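PDB 6GWI: putrescine aminotransferase, which probably transfers amino groups from putrescine or related amines to a carbonyl acceptor, using pyridoxal-5'-phosphate as cofactor. Local coordinates for residues I108-F113 / R302-L307; D122-M127 / L280-K285; L292-V297 / A328-N333. All blocks are in the same frame, centred on the assembly; numbering follows the deposited sequence.

Interaction 1: residues I108-F113 / R302-L307; sequences INRVFF and RVAETL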
loop_
_atom_site.group_PDB
_atom_site.type_symbol
_atom_site.label_atom_id
_atom_site.label_comp_id
_atom_site.label_asym_id
_atom_site.label_seq_id
_atom_site.Cartn_x
_atom_site.Cartn_y
_atom_site.Cartn_z
ATOM N N ILE B 108 -5.193 8.388 22.359
ATOM C CA ILE B 108 -4.676 7.842 21.109
ATOM C C ILE B 108 -3.192 8.179 21.087
ATOM O O ILE B 108 -2.804 9.295 20.719
ATOM C CB ILE B 108 -5.421 8.405 19.895
ATOM C CG1 ILE B 108 -6.910 8.059 20.035
ATOM C CG2 ILE B 108 -4.858 7.831 18.605
ATOM C CD1 ILE B 108 -7.815 8.729 19.033
ATOM N N ASN B 109 -2.352 7.221 21.491
ATOM C CA ASN B 109 -0.947 7.502 21.761
ATOM C C ASN B 109 0.032 6.639 20.969
ATOM O O ASN B 109 1.242 6.732 21.209
ATOM C CB ASN B 109 -0.678 7.343 23.263
ATOM C CG ASN B 109 -1.488 8.312 24.103
ATOM O OD1 ASN B 109 -1.385 9.527 23.936
ATOM N ND2 ASN B 109 -2.297 7.779 25.013
ATOM N N ARG B 110 -0.436 5.809 20.040
ATOM C CA ARG B 110 0.463 4.965 19.260
ATOM C C ARG B 110 0.048 4.978 17.796
ATOM O O ARG B 110 -1.097 5.279 17.452
ATOM C CB ARG B 110 0.498 3.525 19.791
ATOM C CG ARG B 110 1.203 3.405 21.133
ATOM C CD ARG B 110 0.835 2.126 21.851
ATOM N NE ARG B 110 1.347 2.109 23.219
ATOM C CZ ARG B 110 0.614 2.342 24.307
ATOM N NH1 ARG B 110 -0.682 2.615 24.213
ATOM N NH2 ARG B 110 1.187 2.298 25.501
ATOM N N VAL B 111 1.011 4.677 16.929
ATOM C CA VAL B 111 0.769 4.632 15.493
ATOM C C VAL B 111 1.457 3.408 14.905
ATOM O O VAL B 111 2.576 3.056 15.291
ATOM C CB VAL B 111 1.246 5.924 14.793
ATOM C CG1 VAL B 111 2.751 6.092 14.925
ATOM C CG2 VAL B 111 0.823 5.916 13.328
ATOM N N PHE B 112 0.763 2.753 13.981
ATOM C CA PHE B 112 1.319 1.711 13.127
ATOM C C PHE B 112 1.403 2.287 11.718
ATOM O O PHE B 112 0.385 2.717 11.163
ATOM C CB PHE B 112 0.442 0.459 13.153
ATOM C CG PHE B 112 1.054 -0.729 12.462
ATOM C CD1 PHE B 112 1.126 -0.782 11.078
ATOM C CD2 PHE B 112 1.534 -1.803 13.193
ATOM C CE1 PHE B 112 1.683 -1.875 10.437
ATOM C CE2 PHE B 112 2.090 -2.899 12.555
ATOM C CZ PHE B 112 2.162 -2.935 11.176
ATOM N N PHE B 113 2.602 2.319 11.152
ATOM C CA PHE B 113 2.797 2.966 9.863
ATOM C C PHE B 113 2.494 2.015 8.712
ATOM O O PHE B 113 2.732 0.806 8.792
ATOM C CB PHE B 113 4.225 3.503 9.733
ATOM C CG PHE B 113 4.508 4.682 10.621
ATOM C CD1 PHE B 113 3.859 5.889 10.423
ATOM C CD2 PHE B 113 5.428 4.584 11.649
ATOM C CE1 PHE B 113 4.119 6.974 11.239
ATOM C CE2 PHE B 113 5.689 5.664 12.466
ATOM C CZ PHE B 113 5.037 6.861 12.258
ATOM N N ARG B 302 -7.147 1.600 24.291
ATOM C CA ARG B 302 -7.878 0.362 24.552
ATOM C C ARG B 302 -7.415 -0.760 23.630
ATOM O O ARG B 302 -7.167 -1.883 24.083
ATOM C CB ARG B 302 -9.386 0.598 24.466
ATOM C CG ARG B 302 -10.191 -0.679 24.641
ATOM C CD ARG B 302 -11.653 -0.412 24.964
ATOM N NE ARG B 302 -11.751 0.274 26.255
ATOM C CZ ARG B 302 -12.873 0.746 26.789
ATOM N NH1 ARG B 302 -14.030 0.611 26.157
ATOM N NH2 ARG B 302 -12.835 1.349 27.968
ATOM N N VAL B 303 -7.322 -0.494 22.325
ATOM C CA VAL B 303 -6.852 -1.530 21.409
ATOM C C VAL B 303 -5.361 -1.776 21.611
ATOM O O VAL B 303 -4.900 -2.924 21.618
ATOM C CB VAL B 303 -7.173 -1.154 19.950
ATOM C CG1 VAL B 303 -6.506 -2.132 18.975
ATOM C CG2 VAL B 303 -8.679 -1.126 19.737
ATOM N N ALA B 304 -4.582 -0.705 21.778
ATOM C CA ALA B 304 -3.136 -0.854 21.909
ATOM C C ALA B 304 -2.771 -1.724 23.106
ATOM O O ALA B 304 -1.879 -2.577 23.016
ATOM C CB ALA B 304 -2.485 0.524 22.029
ATOM N N GLU B 305 -3.445 -1.524 24.240
ATOM C CA GLU B 305 -3.062 -2.235 25.456
ATOM C C GLU B 305 -3.325 -3.731 25.338
ATOM O O GLU B 305 -2.537 -4.545 25.832
ATOM C CB GLU B 305 -3.806 -1.653 26.657
ATOM C CG GLU B 305 -3.187 -0.368 27.188
ATOM C CD GLU B 305 -1.783 -0.566 27.728
ATOM O OE1 GLU B 305 -1.577 -1.496 28.537
ATOM O OE2 GLU B 305 -0.882 0.207 27.337
ATOM N N THR B 306 -4.433 -4.118 24.712
ATOM C CA THR B 306 -4.700 -5.538 24.519
ATOM C C THR B 306 -3.674 -6.161 23.577
ATOM O O THR B 306 -3.104 -7.216 23.880
ATOM C CB THR B 306 -6.125 -5.734 24.006
ATOM O OG1 THR B 306 -7.044 -5.378 25.047
ATOM C CG2 THR B 306 -6.367 -7.178 23.604
ATOM N N LEU B 307 -3.411 -5.516 22.436
ATOM C CA LEU B 307 -2.409 -6.037 21.509
ATOM C C LEU B 307 -1.042 -6.149 22.177
ATOM O O LEU B 307 -0.355 -7.169 22.044
ATOM C CB LEU B 307 -2.318 -5.149 20.264
ATOM C CG LEU B 307 -3.532 -5.090 19.336
ATOM C CD1 LEU B 307 -3.265 -4.155 18.159
ATOM C CD2 LEU B 307 -3.895 -6.479 18.838
#
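Arg110 reaches from its strand to the flank of helix 301-311, passing beside Ala304 to meet Glu305. Its CG lies anti to the carbonyl carbon (chi1 -71°), and the chain then stays extended to NE, carrying the guanidinium over to the helix. On the way its CD comes within 3.7 Å of Ala304 CB, and the same methyl lies 3.5 Å from Arg110 NH1. Glu305 starts off to the side of the strand, but a bend at chi2 (-64°) folds its carboxylate back. The resulting salt bridge is long, with NH2 of Arg110 3.5 Å from OE2 of Glu305, and the two flat groups are turned 59° apart, a loose pairing at a partly exposed site. The setting is the large domain of a fold-type I aminotransferase: strand 108-114 lies next to strand 295-300, the antiparallel member of the sheet, whose chain runs directly into this helix. An alanine in place of Arg110 is likely to deprive Glu305 of its cationic mate and remove part of the cover over the Ala304 methyl. Asn109 ND2 hydrogen-bonds Asp301 OD1 at the start of the helix, while Ala13 of the second subunit packs on Arg110.

Interaction 2: residues D122-M127 / L280-K285; sequences DTVLRM and LMPIAK. With PLP (pyridoxal-5'-phosphate), chain D.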
loop_
_atom_site.group_PDB
_atom_site.type_symbol
_atom_site.label_atom_id
_atom_site.label_comp_id
_atom_site.label_asym_id
_atom_site.label_seq_id
_atom_site.Cartn_x
_atom_site.Cartn_y
_atom_site.Cartn_z
ATOM N N ASP B 122 -6.662 -2.059 5.909
ATOM C CA ASP B 122 -6.344 -3.468 6.142
ATOM C C ASP B 122 -5.797 -3.677 7.547
ATOM O O ASP B 122 -6.132 -4.660 8.219
ATOM C CB ASP B 122 -5.316 -3.988 5.132
ATOM C CG ASP B 122 -5.884 -4.152 3.743
ATOM O OD1 ASP B 122 -6.092 -3.121 3.067
ATOM O OD2 ASP B 122 -6.113 -5.310 3.326
ATOM N N THR B 123 -4.906 -2.783 7.983
ATOM C CA THR B 123 -4.380 -2.846 9.340
ATOM C C THR B 123 -5.506 -2.726 10.358
ATOM O O THR B 123 -5.579 -3.496 11.323
ATOM C CB THR B 123 -3.358 -1.724 9.537
ATOM O OG1 THR B 123 -2.396 -1.754 8.471
ATOM C CG2 THR B 123 -2.642 -1.855 10.874
ATOM N N VAL B 124 -6.405 -1.760 10.146
ATOM C CA VAL B 124 -7.575 -1.604 11.007
ATOM C C VAL B 124 -8.331 -2.920 11.123
ATOM O O VAL B 124 -8.696 -3.353 12.221
ATOM C CB VAL B 124 -8.484 -0.485 10.465
ATOM C CG1 VAL B 124 -9.893 -0.589 11.054
ATOM C CG2 VAL B 124 -7.880 0.878 10.755
ATOM N N LEU B 125 -8.612 -3.556 9.984
ATOM C CA LEU B 125 -9.457 -4.746 9.998
ATOM C C LEU B 125 -8.804 -5.876 10.783
ATOM O O LEU B 125 -9.463 -6.543 11.588
ATOM C CB LEU B 125 -9.767 -5.181 8.565
ATOM C CG LEU B 125 -10.740 -6.348 8.375
ATOM C CD1 LEU B 125 -12.000 -6.171 9.202
ATOM C CD2 LEU B 125 -11.108 -6.483 6.907
ATOM N N ARG B 126 -7.506 -6.112 10.563
ATOM C CA ARG B 126 -6.827 -7.177 11.292
ATOM C C ARG B 126 -6.684 -6.826 12.766
ATOM O O ARG B 126 -6.815 -7.698 13.633
ATOM C CB ARG B 126 -5.459 -7.463 10.676
ATOM C CG ARG B 126 -5.520 -8.072 9.287
ATOM C CD ARG B 126 -4.143 -8.532 8.820
ATOM N NE ARG B 126 -3.699 -9.751 9.496
ATOM C CZ ARG B 126 -2.445 -10.199 9.490
ATOM N NH1 ARG B 126 -1.499 -9.525 8.852
ATOM N NH2 ARG B 126 -2.133 -11.322 10.126
ATOM N N MET B 127 -6.432 -5.549 13.074
ATOM C CA MET B 127 -6.327 -5.137 14.466
ATOM C C MET B 127 -7.653 -5.320 15.191
ATOM O O MET B 127 -7.689 -5.800 16.330
ATOM C CB MET B 127 -5.884 -3.679 14.554
ATOM C CG MET B 127 -4.391 -3.464 14.451
ATOM S SD MET B 127 -3.997 -1.721 14.677
ATOM C CE MET B 127 -2.209 -1.785 14.642
ATOM N N LEU B 280 -9.617 3.613 16.632
ATOM C CA LEU B 280 -8.618 3.544 15.577
ATOM C C LEU B 280 -8.910 4.628 14.554
ATOM O O LEU B 280 -10.062 4.972 14.296
ATOM C CB LEU B 280 -8.616 2.168 14.904
ATOM C CG LEU B 280 -8.434 0.954 15.819
ATOM C CD1 LEU B 280 -8.862 -0.315 15.106
ATOM C CD2 LEU B 280 -6.990 0.840 16.284
ATOM N N MET B 281 -7.837 5.171 13.959
ATOM C CA MET B 281 -7.957 6.216 12.950
ATOM C C MET B 281 -6.936 5.966 11.845
ATOM O O MET B 281 -5.736 6.220 12.033
ATOM C CB MET B 281 -7.757 7.610 13.547
ATOM C CG MET B 281 -8.851 8.072 14.508
ATOM S SD MET B 281 -8.691 9.812 14.990
ATOM C CE MET B 281 -7.012 9.836 15.605
ATOM N N PRO B 282 -7.366 5.452 10.695
ATOM C CA PRO B 282 -6.458 5.397 9.545
ATOM C C PRO B 282 -6.228 6.785 8.968
ATOM O O PRO B 282 -7.096 7.661 9.017
ATOM C CB PRO B 282 -7.179 4.477 8.551
ATOM C CG PRO B 282 -8.612 4.508 8.946
ATOM C CD PRO B 282 -8.660 4.793 10.425
ATOM N N ILE B 283 -5.020 6.987 8.440
ATOM C CA ILE B 283 -4.603 8.283 7.921
ATOM C C ILE B 283 -3.691 8.075 6.721
ATOM O O ILE B 283 -3.053 7.031 6.568
ATOM C CB ILE B 283 -3.882 9.126 9.002
ATOM C CG1 ILE B 283 -2.736 8.315 9.612
ATOM C CG2 ILE B 283 -4.870 9.591 10.058
ATOM C CD1 ILE B 283 -1.862 9.114 10.555
ATOM N N ALA B 284 -3.637 9.096 5.864
ATOM C CA ALA B 284 -2.726 9.161 4.726
ATOM C C ALA B 284 -2.911 10.520 4.052
ATOM O O ALA B 284 -3.179 11.518 4.729
ATOM C CB ALA B 284 -2.972 8.019 3.744
ATOM N N LYS B 285 -2.796 10.563 2.724
ATOM C CA LYS B 285 -3.066 11.772 1.946
ATOM C C LYS B 285 -2.397 13.005 2.547
ATOM O O LYS B 285 -1.195 13.213 2.348
ATOM C CB LYS B 285 -4.582 11.970 1.802
ATOM C CG LYS B 285 -5.211 10.983 0.803
ATOM C CD LYS B 285 -6.680 11.273 0.516
ATOM C CE LYS B 285 -7.251 10.389 -0.610
ATOM N NZ LYS B 285 -7.832 9.083 -0.151
HETATM N N1 PLP D . -10.080 6.107 3.117
HETATM C C2 PLP D . -10.604 7.284 2.625
HETATM C C2A PLP D . -11.653 8.021 3.412
HETATM C C3 PLP D . -10.156 7.783 1.405
HETATM O O3 PLP D . -10.690 8.954 0.934
HETATM C C4 PLP D . -9.171 7.112 0.671
HETATM C C4A PLP D . -8.280 7.938 -0.220
HETATM C C5 PLP D . -8.660 5.916 1.183
HETATM C C6 PLP D . -9.116 5.425 2.403
HETATM C C5A PLP D . -7.605 5.126 0.439
HETATM O O4P PLP D . -6.326 5.706 0.549
HETATM P P PLP D . -5.195 5.262 -0.508
HETATM O O1P PLP D . -4.977 3.771 -0.408
HETATM O O2P PLP D . -3.919 6.013 -0.207
HETATM O O3P PLP D . -5.663 5.608 -1.897
#
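Val124 sits on helix 117-134 with both methyls turned to strand 280-283, one for each of two strand residues. CG1 meets Leu280 CD1 at 4.2 Å, the two side chains lying alongside with their tips pointing opposite ways. CG2 instead rests on the pyrrolidine ring of Pro282, 4.0 Å from its CD and 4.1 Å from its CG, the side chains meeting at about a right angle. The torsion explains the division of labour: with CG1 anti to the backbone N (chi1 162°), CG2 stands anti to the carbonyl carbon, so that the branches part along the strand. One helical turn further on, Met127 brings its SD to 4.3 Å from Leu280 CD2, so CD1 and CD2 of Leu280 meet different residues of 122-127; Val128 packs on it as well.

Helix and strand run nearly antiparallel, at 160° with their axes 9.0 Å apart, as expected where a helix covers the central sheet of the large domain in a fold-type I enzyme. Val297 and Val299 of the neighbouring strand continue the apolar floor beneath Val124 and Leu280.

Beyond Pro282 the chain leaves the strand for Lys285, whose NZ is bonded covalently to C4A of the pyridoxal-5'-phosphate, 1.2 Å away, as in an internal aldimine. The lysine runs extended until a turn at chi4 (89°) swings NZ onto the cofactor. At this same end, where helix 117-134 begins, Gly117 N and Ser118 OG hydrogen-bond the cofactor, as does Thr319 OG1 of the second subunit.

Because the side chains that meet are apolar and no hydrogen bond joins the segments, shape and burial probably set the geometry, whereas the cofactor is held by directional and covalent bonds where the helix begins and just past the end of the strand.

Interaction 3: residues L292-V297 / A328-N333; sequences LPIGGV and AVALKN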
loop_
_atom_site.group_PDB
_atom_site.type_symbol
_atom_site.label_atom_id
_atom_site.label_comp_id
_atom_site.label_asym_id
_atom_site.label_seq_id
_atom_site.Cartn_x
_atom_site.Cartn_y
_atom_site.Cartn_z
ATOM N N LEU B 292 5.222 12.438 -0.563
ATOM C CA LEU B 292 5.722 11.070 -0.624
ATOM C C LEU B 292 4.681 10.158 0.003
ATOM O O LEU B 292 3.935 10.593 0.889
ATOM C CB LEU B 292 7.074 10.915 0.088
ATOM C CG LEU B 292 8.301 11.523 -0.609
ATOM C CD1 LEU B 292 9.544 11.287 0.233
ATOM C CD2 LEU B 292 8.503 10.961 -2.020
ATOM N N PRO B 293 4.591 8.899 -0.437
ATOM C CA PRO B 293 3.536 8.018 0.085
ATOM C C PRO B 293 3.831 7.581 1.510
ATOM O O PRO B 293 4.919 7.084 1.815
ATOM C CB PRO B 293 3.544 6.818 -0.875
ATOM C CG PRO B 293 4.427 7.184 -1.996
ATOM C CD PRO B 293 5.366 8.249 -1.505
ATOM N N ILE B 294 2.842 7.757 2.377
ATOM C CA ILE B 294 2.921 7.254 3.741
ATOM C C ILE B 294 1.524 7.301 4.337
ATOM O O ILE B 294 0.745 8.221 4.059
ATOM C CB ILE B 294 3.924 8.057 4.588
ATOM C CG1 ILE B 294 3.935 7.535 6.028
ATOM C CG2 ILE B 294 3.599 9.556 4.558
ATOM C CD1 ILE B 294 5.120 8.011 6.845
ATOM N N GLY B 295 1.188 6.290 5.126
ATOM C CA GLY B 295 -0.062 6.275 5.852
ATOM C C GLY B 295 0.149 5.611 7.192
ATOM O O GLY B 295 1.291 5.325 7.564
ATOM N N GLY B 296 -0.925 5.374 7.931
ATOM C CA GLY B 296 -0.807 4.651 9.182
ATOM C C GLY B 296 -2.150 4.550 9.864
ATOM O O GLY B 296 -3.178 4.999 9.348
ATOM N N VAL B 297 -2.121 3.938 11.043
ATOM C CA VAL B 297 -3.283 3.821 11.911
ATOM C C VAL B 297 -2.892 4.415 13.253
ATOM O O VAL B 297 -1.939 3.945 13.888
ATOM C CB VAL B 297 -3.743 2.364 12.076
ATOM C CG1 VAL B 297 -4.994 2.294 12.950
ATOM C CG2 VAL B 297 -4.005 1.727 10.720
ATOM N N ALA B 328 10.313 11.382 7.128
ATOM C CA ALA B 328 10.968 12.681 7.243
ATOM C C ALA B 328 10.141 13.780 6.581
ATOM O O ALA B 328 10.027 14.890 7.115
ATOM C CB ALA B 328 12.362 12.614 6.618
ATOM N N VAL B 329 9.569 13.492 5.409
ATOM C CA VAL B 329 8.743 14.475 4.716
ATOM C C VAL B 329 7.445 14.723 5.470
ATOM O O VAL B 329 7.002 15.870 5.609
ATOM C CB VAL B 329 8.482 14.007 3.271
ATOM C CG1 VAL B 329 7.321 14.765 2.648
ATOM C CG2 VAL B 329 9.728 14.204 2.439
ATOM N N ALA B 330 6.791 13.657 5.935
ATOM C CA ALA B 330 5.563 13.822 6.706
ATOM C C ALA B 330 5.813 14.642 7.966
ATOM O O ALA B 330 5.023 15.534 8.305
ATOM C CB ALA B 330 4.984 12.452 7.056
ATOM N N LEU B 331 6.896 14.345 8.681
ATOM C CA LEU B 331 7.225 15.102 9.882
ATOM C C LEU B 331 7.362 16.588 9.571
ATOM O O LEU B 331 6.834 17.439 10.296
ATOM C CB LEU B 331 8.516 14.567 10.498
ATOM C CG LEU B 331 9.040 15.319 11.726
ATOM C CD1 LEU B 331 8.045 15.259 12.880
ATOM C CD2 LEU B 331 10.393 14.762 12.146
ATOM N N LYS B 332 8.101 16.920 8.513
ATOM C CA LYS B 332 8.296 18.326 8.178
ATOM C C LYS B 332 6.975 18.968 7.773
ATOM O O LYS B 332 6.706 20.123 8.121
ATOM C CB LYS B 332 9.329 18.460 7.062
ATOM C CG LYS B 332 9.846 19.879 6.855
ATOM C CD LYS B 332 10.557 20.373 8.116
ATOM C CE LYS B 332 11.672 21.354 7.803
ATOM N NZ LYS B 332 12.162 22.036 9.037
ATOM N N ASN B 333 6.138 18.227 7.043
ATOM C CA ASN B 333 4.821 18.730 6.666
ATOM C C ASN B 333 3.989 19.074 7.897
ATOM O O ASN B 333 3.399 20.157 7.976
ATOM C CB ASN B 333 4.110 17.692 5.793
ATOM C CG ASN B 333 2.692 18.090 5.445
ATOM O OD1 ASN B 333 2.467 19.026 4.680
ATOM N ND2 ASN B 333 1.726 17.366 5.994
#
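Val329 is the first residue of the helical segment to meet the partner chain: its CG2 touches CD1 of Leu292 at 3.7 Å, the two side chains crossing at about a right angle. Val329 CG1 is anti to the backbone N (chi1 163°), which places CG2 on the face of the helix turned to Leu292. The leucine also packs against Thr325 and Cys326 of the same helix and against Thr325 of the second subunit, so this methyl contact lies next to the dimer interface.

Ala330 follows, presenting its one methyl to the CG2 branch of Ile294 at 4.1 Å. The isoleucine has CG1 anti to its own N (chi1 178°), an arrangement that tucks CG2 between N and the carbonyl carbon and aims it at the alanine. Leu96 of helix 91-103 packs on both residues. After Ile294 the chain enters strand 295-300 through Gly295 and Gly296, the latter almost fully extended.

Leu331 and Lys332 turn to neighbouring helices. Asn333, one turn beyond Val329, is the last residue of the segment, within a helix that runs on: its N bonds to Val329 O at 2.9 Å, and its OD1 accepts a hydrogen bond from Ser289 OG. That serine belongs to the loop between the cofactor-bearing Lys285 and Leu292, so helix 324-339 grips both the loop and the residues leading into the strand.

The Ile294 side chain is about 9 Å from a bound pyridoxal-5'-phosphate, too far to touch it. What joins the segments is methyl against methyl, with no polar pair across them: buried apolar contacts hold the approach to the strand, while the amide of Asn333 supplies a directional hydrogen bond, to Ser289, and weak ones to Gly286 O and Leu287 O.

Interactions 2 and 3 are buried and apolar, whereas interaction 1 lies at a partly exposed edge and relies on a charged pair. All three meet on one sheet: strand 295-300, entered through interaction 3, runs between the strands of interactions 1 and 2. Its backbone joins both neighbours, with Val297 N 2.8 Å from Phe112 O and Gly296 O 2.9 Å from Ile283 N, both probable hydrogen bonds. Side chains link the contacts too, as where Phe112 CB packs 3.8 Å from Met127 CE. Interaction 2 includes the cofactor-bound lysine and interaction 3 lies near the cofactor without touching it, whereas interaction 1, nearer the surface, pairs charges. Each contact also touches the second subunit.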